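Local structure of nicotinate-nucleotide diphosphorylase (Carboxylating) (5HUO) at residues A177-V180 with Y184-R187; F36-T41 with R171-Y176. The protein catalyses the phosphoribosyl transfer and decarboxylation that turn quinolinate and 5-phospho-alpha-D-ribose 1-diphosphate into nicotinate ribonucleotide, carbon dioxide and diphosphate on the way to NAD(+). One frame throughout, in Å; residues are numbered along the deposited sequence.

Contact 1. Residues A177-V180 with Y184-R187. With SO4 (sulfate ion), chain J.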
ATOM      1  N   ALA A 177      -7.364 -14.735 -20.294  1.00 87.88           N
ATOM      2  CA  ALA A 177      -8.607 -15.093 -20.968  1.00 87.73           C
ATOM      3  C   ALA A 177      -8.451 -15.288 -22.470  1.00 88.01           C
ATOM      4  O   ALA A 177      -9.047 -16.195 -23.059  1.00 88.17           O
ATOM      5  CB  ALA A 177      -9.643 -14.012 -20.754  1.00 87.47           C
ATOM      6  N   VAL A 178      -7.667 -14.438 -23.085  1.00 88.17           N
ATOM      7  CA  VAL A 178      -7.306 -14.641 -24.472  1.00 88.62           C
ATOM      8  C   VAL A 178      -6.602 -16.016 -24.708  1.00 89.06           C
ATOM      9  O   VAL A 178      -6.871 -16.687 -25.685  1.00 89.49           O
ATOM     10  CB  VAL A 178      -6.387 -13.516 -24.971  1.00 88.87           C
ATOM     11  CG1 VAL A 178      -5.809 -13.846 -26.357  1.00 89.53           C
ATOM     12  CG2 VAL A 178      -7.143 -12.199 -24.994  1.00 88.67           C
ATOM     13  N   ARG A 179      -5.666 -16.409 -23.862  1.00 89.11           N
ATOM     14  CA  ARG A 179      -4.993 -17.714 -24.040  1.00 89.64           C
ATOM     15  C   ARG A 179      -6.003 -18.812 -23.896  1.00 89.64           C
ATOM     16  O   ARG A 179      -6.050 -19.738 -24.670  1.00 90.18           O
ATOM     17  CB  ARG A 179      -3.908 -17.963 -23.019  1.00 89.78           C
ATOM     18  CG  ARG A 179      -2.732 -17.058 -23.212  1.00 90.02           C
ATOM     19  CD  ARG A 179      -1.816 -17.570 -24.327  1.00 92.20           C
ATOM     20  NE  ARG A 179      -0.923 -18.652 -23.897  1.00 96.47           N
ATOM     21  CZ  ARG A 179      -0.255 -19.432 -24.740  1.00102.77           C
ATOM     22  NH1 ARG A 179      -0.329 -19.259 -26.042  1.00105.64           N
ATOM     23  NH2 ARG A 179       0.484 -20.431 -24.282  1.00109.97           N
ATOM     24  N   VAL A 180      -6.882 -18.657 -22.925  1.00 89.11           N
ATOM     25  CA  VAL A 180      -7.926 -19.645 -22.660  1.00 89.13           C
ATOM     26  C   VAL A 180      -8.805 -19.844 -23.886  1.00 89.38           C
ATOM     27  O   VAL A 180      -9.230 -20.916 -24.181  1.00 89.82           O
ATOM     28  CB  VAL A 180      -8.746 -19.237 -21.404  1.00 88.60           C
ATOM     29  CG1 VAL A 180      -9.919 -20.192 -21.188  1.00 88.70           C
ATOM     30  CG2 VAL A 180      -7.867 -19.211 -20.166  1.00 88.60           C
ATOM     31  N   TYR A 184      -3.338 -15.976 -28.417  1.00 91.54           N
ATOM     32  CA  TYR A 184      -1.946 -15.799 -27.948  1.00 91.76           C
ATOM     33  C   TYR A 184      -1.706 -14.392 -27.437  1.00 91.36           C
ATOM     34  O   TYR A 184      -2.328 -13.432 -27.846  1.00 91.19           O
ATOM     35  CB  TYR A 184      -0.970 -16.135 -29.075  1.00 92.81           C
ATOM     36  CG  TYR A 184      -0.967 -17.589 -29.403  1.00 93.40           C
ATOM     37  CD1 TYR A 184      -1.972 -18.145 -30.196  1.00 93.68           C
ATOM     38  CD2 TYR A 184       0.013 -18.432 -28.901  1.00 93.82           C
ATOM     39  CE1 TYR A 184      -2.017 -19.494 -30.432  1.00 94.32           C
ATOM     40  CE2 TYR A 184      -0.005 -19.791 -29.163  1.00 94.48           C
ATOM     41  CZ  TYR A 184      -1.018 -20.312 -29.921  1.00 94.72           C
ATOM     42  OH  TYR A 184      -1.013 -21.648 -30.208  1.00 95.54           O
ATOM     43  N   ASN A 185      -0.668 -14.287 -26.618  1.00 91.42           N
ATOM     44  CA  ASN A 185      -0.263 -12.998 -26.024  1.00 91.24           C
ATOM     45  C   ASN A 185       0.838 -12.285 -26.762  1.00 91.98           C
ATOM     46  O   ASN A 185       1.928 -12.805 -27.001  1.00 92.66           O
ATOM     47  CB  ASN A 185       0.146 -13.193 -24.564  1.00 90.99           C
ATOM     48  CG  ASN A 185      -1.019 -13.651 -23.668  1.00 90.29           C
ATOM     49  OD1 ASN A 185      -2.187 -13.305 -23.908  1.00 89.84           O
ATOM     50  ND2 ASN A 185      -0.710 -14.396 -22.654  1.00 90.30           N
ATOM     51  N   HIS A 186       0.578 -11.021 -27.011  1.00 91.93           N
ATOM     52  CA  HIS A 186       1.613 -10.127 -27.503  1.00 92.66           C
ATOM     53  C   HIS A 186       2.393  -9.667 -26.271  1.00 92.63           C
ATOM     54  O   HIS A 186       2.060 -10.025 -25.151  1.00 92.10           O
ATOM     55  CB  HIS A 186       0.946  -8.960 -28.247  1.00 92.72           C
ATOM     56  CG  HIS A 186       1.775  -8.395 -29.350  1.00 93.70           C
ATOM     57  ND1 HIS A 186       3.060  -7.941 -29.153  1.00 94.32           N
ATOM     58  CD2 HIS A 186       1.527  -8.262 -30.672  1.00 94.31           C
ATOM     59  CE1 HIS A 186       3.577  -7.569 -30.305  1.00 95.25           C
ATOM     60  NE2 HIS A 186       2.671  -7.764 -31.246  1.00 95.27           N
ATOM     61  N   ARG A 187       3.358  -8.787 -26.422  1.00 93.29           N
ATOM     62  CA  ARG A 187       4.003  -8.161 -25.262  1.00 93.42           C
ATOM     63  C   ARG A 187       3.018  -7.597 -24.284  1.00 92.72           C
ATOM     64  O   ARG A 187       1.945  -7.037 -24.665  1.00 92.33           O
ATOM     65  CB  ARG A 187       4.955  -7.071 -25.695  1.00 94.29           C
ATOM     66  CG  ARG A 187       4.310  -5.850 -26.296  1.00 95.85           C
ATOM     67  CD  ARG A 187       5.351  -4.847 -26.739  1.00 99.29           C
ATOM     68  NE  ARG A 187       4.703  -3.651 -27.286  1.00102.05           N
ATOM     69  CZ  ARG A 187       5.253  -2.444 -27.316  1.00105.79           C
ATOM     70  NH1 ARG A 187       6.464  -2.244 -26.826  1.00107.29           N
ATOM     71  NH2 ARG A 187       4.581  -1.424 -27.827  1.00108.95           N
TER
HETATM   72  S   SO4 J 304       0.933  -3.232 -28.843  1.00104.88           S
HETATM   73  O1  SO4 J 304       0.451  -3.740 -30.155  1.00104.49           O
HETATM   74  O2  SO4 J 304       0.989  -4.348 -27.869  1.00111.71           O
HETATM   75  O3  SO4 J 304       2.281  -2.635 -28.864  1.00 95.73           O
HETATM   76  O4  SO4 J 304      -0.008  -2.177 -28.459  1.00 90.14           O
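R179, on the last turn of its helix, lies across Y184 and N185; only three residues separate the end of 177-180 from Y184. The reversal is tight, with the CA atoms of R179 and Y184 5.3 Å apart. The arginine chain bends at both chi2 and chi3 (each -80°), which folds its guanidinium back to meet the tyrosine. NH1 comes in beside CD2 and CE2 of the Y184 ring. The two planes stand 61° apart, so the groups meet obliquely rather than as a flat stack. A long, flexible arginine suits this place because its methylenes can pack while its charged end reaches the ring. CD of R179 sits 4.0 Å from CA of Y184, and CG of R179 lies 3.8 Å from CG of N185. V178 closes the buried side of the turn, its CG1 3.8 Å from O of Y184, and this compact branched side chain also packs on helix 122-153.

Helix 171-180 and the loop belong to the alpha/beta barrel domain of type II phosphoribosyltransferases. The loop leads on to strand 194-196, and Y184 has backbone hydrogen bonds with V160 and D162. R179 packs on Y217, and Y184 on P219, of a neighbouring subunit. Farther along, N of R187 donates to ND1 of H186 at 2.9 Å, nearly in the imidazole plane. R187 then extends from CG to NE, and the edge of its guanidinium gives two hydrogen bonds to O3 of the sulfate, the shorter from NH2 at 2.8 Å.

Contact 2. Residues F36-T41 with R171-Y176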
ATOM      1  N   PHE A  36      -0.782 -15.417  -5.684  1.00104.94           N
ATOM      2  CA  PHE A  36       0.182 -14.344  -5.689  1.00105.58           C
ATOM      3  C   PHE A  36      -0.125 -13.262  -6.735  1.00103.39           C
ATOM      4  O   PHE A  36       0.061 -12.057  -6.510  1.00103.75           O
ATOM      5  CB  PHE A  36       1.555 -14.883  -5.991  1.00107.30           C
ATOM      6  CG  PHE A  36       2.524 -13.792  -6.276  1.00107.93           C
ATOM      7  CD1 PHE A  36       3.078 -13.078  -5.225  1.00110.37           C
ATOM      8  CD2 PHE A  36       2.842 -13.441  -7.615  1.00106.45           C
ATOM      9  CE1 PHE A  36       3.956 -12.046  -5.491  1.00111.46           C
ATOM     10  CE2 PHE A  36       3.711 -12.425  -7.892  1.00107.43           C
ATOM     11  CZ  PHE A  36       4.257 -11.699  -6.818  1.00109.97           C
ATOM     12  N   GLN A  37      -0.517 -13.714  -7.905  1.00101.64           N
ATOM     13  CA  GLN A  37      -0.831 -12.821  -8.984  1.00100.01           C
ATOM     14  C   GLN A  37      -2.118 -12.074  -8.797  1.00 98.70           C
ATOM     15  O   GLN A  37      -2.229 -10.916  -9.210  1.00 98.31           O
ATOM     16  CB  GLN A  37      -0.976 -13.594 -10.265  1.00 98.95           C
ATOM     17  CG  GLN A  37       0.291 -13.919 -11.011  1.00 99.77           C
ATOM     18  CD  GLN A  37       0.045 -14.821 -12.217  1.00 99.00           C
ATOM     19  OE1 GLN A  37      -0.555 -15.859 -12.100  1.00 99.03           O
ATOM     20  NE2 GLN A  37       0.560 -14.430 -13.382  1.00 98.75           N
ATOM     21  N   ILE A  38      -3.130 -12.717  -8.206  1.00 98.28           N
ATOM     22  CA  ILE A  38      -4.538 -12.133  -8.230  1.00 96.84           C
ATOM     23  C   ILE A  38      -5.093 -11.598  -6.923  1.00 97.30           C
ATOM     24  O   ILE A  38      -5.933 -10.735  -6.910  1.00 96.46           O
ATOM     25  CB  ILE A  38      -5.541 -13.123  -8.831  1.00 95.94           C
ATOM     26  CG1 ILE A  38      -5.715 -14.320  -7.897  1.00 97.08           C
ATOM     27  CG2 ILE A  38      -5.085 -13.596 -10.176  1.00 95.67           C
ATOM     28  CD1 ILE A  38      -6.775 -15.304  -8.354  1.00 96.82           C
ATOM     29  N   ASP A  39      -4.549 -12.081  -5.816  1.00 99.01           N
ATOM     30  CA  ASP A  39      -5.090 -11.722  -4.504  1.00 99.84           C
ATOM     31  C   ASP A  39      -5.290 -10.223  -4.242  1.00 99.73           C
ATOM     32  O   ASP A  39      -6.357  -9.831  -3.791  1.00 99.08           O
ATOM     33  CB  ASP A  39      -4.265 -12.324  -3.392  1.00102.40           C
ATOM     34  CG  ASP A  39      -4.599 -13.778  -3.125  1.00103.11           C
ATOM     35  OD1 ASP A  39      -5.283 -14.436  -3.937  1.00101.69           O
ATOM     36  OD2 ASP A  39      -4.118 -14.287  -2.064  1.00105.65           O
ATOM     37  N   ASP A  40      -4.278  -9.388  -4.486  1.00100.72           N
ATOM     38  CA  ASP A  40      -4.413  -7.954  -4.167  1.00101.36           C
ATOM     39  C   ASP A  40      -5.521  -7.311  -4.925  1.00 99.44           C
ATOM     40  O   ASP A  40      -6.255  -6.498  -4.374  1.00 99.55           O
ATOM     41  CB  ASP A  40      -3.139  -7.194  -4.402  1.00104.39           C
ATOM     42  CG  ASP A  40      -2.104  -7.462  -3.331  1.00109.75           C
ATOM     43  OD1 ASP A  40      -2.476  -7.734  -2.146  1.00113.00           O
ATOM     44  OD2 ASP A  40      -0.896  -7.449  -3.675  1.00114.18           O
ATOM     45  N   THR A  41      -5.673  -7.714  -6.176  1.00 97.94           N
ATOM     46  CA  THR A  41      -6.730  -7.202  -7.075  1.00 96.45           C
ATOM     47  C   THR A  41      -8.120  -7.607  -6.609  1.00 95.31           C
ATOM     48  O   THR A  41      -9.047  -6.784  -6.566  1.00 94.94           O
ATOM     49  CB  THR A  41      -6.550  -7.763  -8.502  1.00 95.56           C
ATOM     50  OG1 THR A  41      -5.297  -7.392  -9.015  1.00 96.65           O
ATOM     51  CG2 THR A  41      -7.572  -7.264  -9.407  1.00 94.68           C
ATOM     52  N   ARG A 171      -4.799  -6.179 -17.028  1.00 89.84           N
ATOM     53  CA  ARG A 171      -4.139  -6.746 -18.208  1.00 89.65           C
ATOM     54  C   ARG A 171      -3.794  -8.237 -18.065  1.00 89.40           C
ATOM     55  O   ARG A 171      -4.083  -9.029 -18.918  1.00 89.05           O
ATOM     56  CB  ARG A 171      -2.866  -5.973 -18.577  1.00 90.28           C
ATOM     57  CG  ARG A 171      -2.239  -6.472 -19.827  1.00 90.23           C
ATOM     58  CD  ARG A 171      -1.194  -5.520 -20.319  1.00 90.92           C
ATOM     59  NE  ARG A 171      -1.762  -4.286 -20.813  1.00 91.10           N
ATOM     60  CZ  ARG A 171      -1.061  -3.176 -21.066  1.00 91.83           C
ATOM     61  NH1 ARG A 171       0.232  -3.093 -20.842  1.00 92.43           N
ATOM     62  NH2 ARG A 171      -1.664  -2.083 -21.511  1.00 92.06           N
ATOM     63  N   LEU A 172      -3.225  -8.566 -16.947  1.00 89.72           N
ATOM     64  CA  LEU A 172      -2.913  -9.925 -16.623  1.00 89.66           C
ATOM     65  C   LEU A 172      -4.067 -10.887 -16.824  1.00 89.07           C
ATOM     66  O   LEU A 172      -3.881 -12.017 -17.305  1.00 88.96           O
ATOM     67  CB  LEU A 172      -2.529  -9.965 -15.155  1.00 90.18           C
ATOM     68  CG  LEU A 172      -2.030 -11.258 -14.603  1.00 90.39           C
ATOM     69  CD1 LEU A 172      -0.625 -11.523 -15.188  1.00 90.80           C
ATOM     70  CD2 LEU A 172      -1.934 -11.104 -13.122  1.00 91.00           C
ATOM     71  N   PHE A 173      -5.233 -10.463 -16.393  1.00 88.85           N
ATOM     72  CA  PHE A 173      -6.426 -11.329 -16.347  1.00 88.42           C
ATOM     73  C   PHE A 173      -6.957 -11.450 -17.768  1.00 88.05           C
ATOM     74  O   PHE A 173      -7.375 -12.516 -18.206  1.00 87.85           O
ATOM     75  CB  PHE A 173      -7.553 -10.761 -15.452  1.00 88.44           C
ATOM     76  CG  PHE A 173      -7.239 -10.708 -13.980  1.00 88.96           C
ATOM     77  CD1 PHE A 173      -6.518  -9.693 -13.447  1.00 89.52           C
ATOM     78  CD2 PHE A 173      -7.725 -11.634 -13.122  1.00 89.05           C
ATOM     79  CE1 PHE A 173      -6.223  -9.648 -12.088  1.00 90.20           C
ATOM     80  CE2 PHE A 173      -7.413 -11.605 -11.778  1.00 89.70           C
ATOM     81  CZ  PHE A 173      -6.652 -10.614 -11.256  1.00 90.29           C
ATOM     82  N   GLU A 174      -6.947 -10.356 -18.476  1.00 88.09           N
ATOM     83  CA  GLU A 174      -7.431 -10.321 -19.854  1.00 87.93           C
ATOM     84  C   GLU A 174      -6.506 -11.107 -20.761  1.00 88.08           C
ATOM     85  O   GLU A 174      -6.936 -11.854 -21.599  1.00 88.00           O
ATOM     86  CB  GLU A 174      -7.613  -8.884 -20.319  1.00 88.12           C
ATOM     87  CG  GLU A 174      -8.674  -8.177 -19.474  1.00 88.10           C
ATOM     88  CD  GLU A 174      -9.008  -6.778 -19.944  1.00 88.39           C
ATOM     89  OE1 GLU A 174      -8.176  -6.119 -20.647  1.00 88.71           O
ATOM     90  OE2 GLU A 174     -10.119  -6.305 -19.615  1.00 88.42           O
ATOM     91  N   LYS A 175      -5.217 -10.995 -20.539  1.00 88.40           N
ATOM     92  CA  LYS A 175      -4.243 -11.751 -21.345  1.00 88.70           C
ATOM     93  C   LYS A 175      -4.531 -13.221 -21.153  1.00 88.59           C
ATOM     94  O   LYS A 175      -4.403 -14.017 -22.083  1.00 88.78           O
ATOM     95  CB  LYS A 175      -2.817 -11.406 -20.946  1.00 89.18           C
ATOM     96  CG  LYS A 175      -2.450  -9.964 -21.318  1.00 89.45           C
ATOM     97  CD  LYS A 175      -1.751  -9.869 -22.674  1.00 89.86           C
ATOM     98  CE  LYS A 175      -1.629  -8.422 -23.118  1.00 90.16           C
ATOM     99  NZ  LYS A 175      -0.859  -8.274 -24.380  1.00 90.74           N
ATOM    100  N   TYR A 176      -4.841 -13.598 -19.916  1.00 88.45           N
ATOM    101  CA  TYR A 176      -5.048 -14.993 -19.579  1.00 88.47           C
ATOM    102  C   TYR A 176      -6.273 -15.487 -20.367  1.00 88.21           C
ATOM    103  O   TYR A 176      -6.225 -16.561 -20.977  1.00 88.44           O
ATOM    104  CB  TYR A 176      -5.226 -15.178 -18.051  1.00 88.49           C
ATOM    105  CG  TYR A 176      -5.768 -16.530 -17.633  1.00 88.53           C
ATOM    106  CD1 TYR A 176      -4.984 -17.683 -17.719  1.00 88.96           C
ATOM    107  CD2 TYR A 176      -7.099 -16.666 -17.205  1.00 88.24           C
ATOM    108  CE1 TYR A 176      -5.501 -18.931 -17.382  1.00 89.11           C
ATOM    109  CE2 TYR A 176      -7.587 -17.904 -16.818  1.00 88.39           C
ATOM    110  CZ  TYR A 176      -6.778 -19.041 -16.942  1.00 88.83           C
ATOM    111  OH  TYR A 176      -7.284 -20.263 -16.644  1.00 89.08           O
TER
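F173 makes the apolar part of this contact, pushing its ring between I38 and T41 of the facing helix. CE2 of F173 lies 3.5 Å from CG2 of I38, and CE1 of F173 is 3.8 Å from CG2 of T41. Both methyls meet the ring obliquely. With chi1 at 68°, I38 sets CG1 between its backbone N and carbonyl carbon and leaves CG2 for the phenyl. Beta-branched residues suit this place, since each offers a methyl close to its own backbone. F135 and L139 of helix 122-153 continue the apolar surface, touching T41 and F173 respectively.

The helices run at 127° to each other, with axes 11.2 Å apart at closest approach, and F173, L172 and Q37 reach across between them. The pairing sets N-terminal helix 35-49 against helix 171-180 of the barrel domain.

The mixed part belongs to L172 and Q37, whose side chains cross at about a right angle. CD2 of L172 rests 3.9 Å from CB of Q37, while CD1 of L172 lies 3.6 Å from NE2 of Q37. That amide nitrogen finds its hydrogen-bond partner in O of S52 of the fourth subunit, and OE1 of Q37 accepts from N of T34.

Overall arrangement
Both contacts use helix 171-180: contact 2 holds its first turns against helix 35-49, and contact 1 folds the chain back beyond its end. Their centres are 13 Å apart, and K175 joins them. Its NZ lies 3.1 Å from O of R187, a probable hydrogen bond, and also forms a salt bridge with D162, whose OD1 accepts from N of H186. The sulfate, probably from the crystallisation liquor, lies beside the loop of contact 1, with its O2 5.6 Å from NZ of K175. Its binding by R187, with R164 close by, is consistent with a site for a phosphate or carboxylate group of the substrates. Both contacts also border neighbouring subunits, contact 2 through Q37 and L172.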